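Local coordinates for protein neurotrypsin (Mus musculus, PDB 6H8M) that acts as a secreted serine protease with a role in neuronal plasticity, represented here by its third scavenger receptor cysteine-rich domain, at residues R7-E12 with R18-V23. Sequence-based numbering, arbitrary orientation.
Sequences RLVDGE and RVEVFV
R18 and E20 stand on one face of the strand pair beside R7 and V9, and a salt-bridge network links R7, E20 and R18 on that face and continues to D10. R18 reaches two acids at once. Its chain leaves with CG anti to the backbone N (chi1 179°) and bends at chi3, which turns the guanidinium to lie between D10 and E20. R18 NH1 and NH2 both point at D10 OD2, with NH1 the nearer at 3.0 Å; the carboxylate is turned 56° from the guanidinium plane, and NH2 comes from above the carboxylate plane. Along its own strand, R18 uses NE and NH2 together on E20 OE1, NE lying 3.0 Å away.

The other oxygen of E20 accepts from R7. R7 NH2 meets E20 OE2 nearly head-on at 2.8 Å, while NE makes a longer second bond to the same atom, and OE2 sits almost in the guanidinium plane. Four N-H groups therefore hold the E20 carboxylate, two on each oxygen, which should fix its rotation and probably favours the ionised form. V9 lies against both charged groups: its CG1 comes to 3.5 Å from R18 NH2 and its CG2 is as close to E20 OE2. On the opposite face L8 CD2 touches V19 CG2, with V103 covering both residues.

Beneath the side chains the backbones pair antiparallel. R7 and E20 exchange two bonds, V9 and R18 another two, the shortest being R18 N to V9 O at 2.8 Å; L8 and V19 form the non-hydrogen-bonded pair between them. W27, on strand 26-30, makes a cation-pi contact with R7. The two strands form the beta hairpin that opens the scavenger receptor cysteine-rich fold, with 6-10 at the edge of its larger sheet.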
# COMPACT_ATOMS: atom_id res chain seq x y z
N ARG A 7 -6.66 3.48 3.92
CA ARG A 7 -6.28 4.77 4.51
C ARG A 7 -4.78 4.87 4.52
O ARG A 7 -4.09 3.89 4.51
CB ARG A 7 -6.86 4.91 5.92
CG ARG A 7 -6.32 3.95 6.97
CD ARG A 7 -7.01 4.07 8.32
NE ARG A 7 -6.32 3.19 9.26
CZ ARG A 7 -6.77 2.85 10.43
NH1 ARG A 7 -7.96 3.30 10.80
NH2 ARG A 7 -6.04 2.07 11.20
N LEU A 8 -4.27 6.10 4.57
CA LEU A 8 -2.87 6.39 4.76
C LEU A 8 -2.62 6.95 6.19
O LEU A 8 -3.48 7.74 6.67
CB LEU A 8 -2.37 7.45 3.76
CG LEU A 8 -2.59 7.05 2.30
CD1 LEU A 8 -1.98 8.13 1.42
CD2 LEU A 8 -2.06 5.64 1.98
N VAL A 9 -1.61 6.41 6.87
CA VAL A 9 -1.35 6.75 8.27
C VAL A 9 0.10 7.20 8.44
O VAL A 9 1.01 6.73 7.78
CB VAL A 9 -1.62 5.49 9.14
CG1 VAL A 9 -1.51 5.81 10.65
CG2 VAL A 9 -3.00 4.93 8.84
N ASP A 10 0.31 8.18 9.35
CA ASP A 10 1.65 8.56 9.82
C ASP A 10 2.47 9.35 8.78
O ASP A 10 3.68 9.50 8.99
CB ASP A 10 2.47 7.36 10.31
CG ASP A 10 2.05 6.82 11.65
OD1 ASP A 10 1.45 7.57 12.42
OD2 ASP A 10 2.34 5.68 11.92
N GLY A 11 1.82 9.89 7.77
CA GLY A 11 2.40 10.82 6.81
C GLY A 11 2.43 12.23 7.36
O GLY A 11 1.80 12.51 8.32
N GLU A 12 3.15 13.10 6.68
CA GLU A 12 3.19 14.56 7.11
C GLU A 12 1.91 15.26 6.68
O GLU A 12 1.63 16.33 7.12
CB GLU A 12 4.44 15.21 6.53
CG GLU A 12 5.70 14.64 7.15
CD GLU A 12 6.77 15.68 7.49
OE1 GLU A 12 6.55 16.89 7.18
OE2 GLU A 12 7.82 15.29 8.07
N ARG A 18 1.79 5.32 5.50
CA ARG A 18 1.77 3.84 5.44
C ARG A 18 0.36 3.41 5.02
O ARG A 18 -0.62 3.93 5.60
CB ARG A 18 2.13 3.25 6.81
CG ARG A 18 2.12 1.73 6.86
CD ARG A 18 2.44 1.20 8.24
NE ARG A 18 1.48 1.64 9.24
CZ ARG A 18 1.59 2.75 9.95
NH1 ARG A 18 2.63 3.55 9.78
NH2 ARG A 18 0.67 3.06 10.84
N VAL A 19 0.27 2.47 4.07
CA VAL A 19 -1.03 1.97 3.55
C VAL A 19 -1.65 1.00 4.54
O VAL A 19 -0.96 0.08 4.99
CB VAL A 19 -0.85 1.26 2.20
CG1 VAL A 19 -2.27 0.87 1.73
CG2 VAL A 19 -0.18 2.19 1.19
N GLU A 20 -2.89 1.28 4.98
CA GLU A 20 -3.63 0.34 5.78
C GLU A 20 -4.90 -0.04 5.03
O GLU A 20 -5.55 0.80 4.37
CB GLU A 20 -3.87 0.87 7.20
CG GLU A 20 -2.52 1.05 7.93
CD GLU A 20 -2.48 1.28 9.40
OE1 GLU A 20 -1.38 1.09 9.99
OE2 GLU A 20 -3.54 1.63 9.91
N VAL A 21 -5.28 -1.32 5.16
CA VAL A 21 -6.43 -1.82 4.48
C VAL A 21 -7.30 -2.59 5.47
O VAL A 21 -6.78 -3.18 6.42
CB VAL A 21 -6.04 -2.71 3.30
CG1 VAL A 21 -5.06 -2.01 2.40
CG2 VAL A 21 -5.39 -3.99 3.81
N PHE A 22 -8.62 -2.54 5.28
CA PHE A 22 -9.54 -3.12 6.23
C PHE A 22 -10.11 -4.41 5.63
O PHE A 22 -10.77 -4.38 4.61
CB PHE A 22 -10.70 -2.17 6.54
CG PHE A 22 -11.59 -2.64 7.67
CD1 PHE A 22 -11.21 -2.40 8.98
CD2 PHE A 22 -12.74 -3.40 7.44
CE1 PHE A 22 -11.99 -2.83 10.03
CE2 PHE A 22 -13.52 -3.84 8.51
CZ PHE A 22 -13.15 -3.55 9.80
N VAL A 23 -9.75 -5.52 6.27
CA VAL A 23 -10.00 -6.90 5.76
C VAL A 23 -10.32 -7.75 6.98
O VAL A 23 -9.63 -7.64 7.98
CB VAL A 23 -8.74 -7.44 5.08
CG1 VAL A 23 -8.94 -8.84 4.53
CG2 VAL A 23 -8.30 -6.57 3.91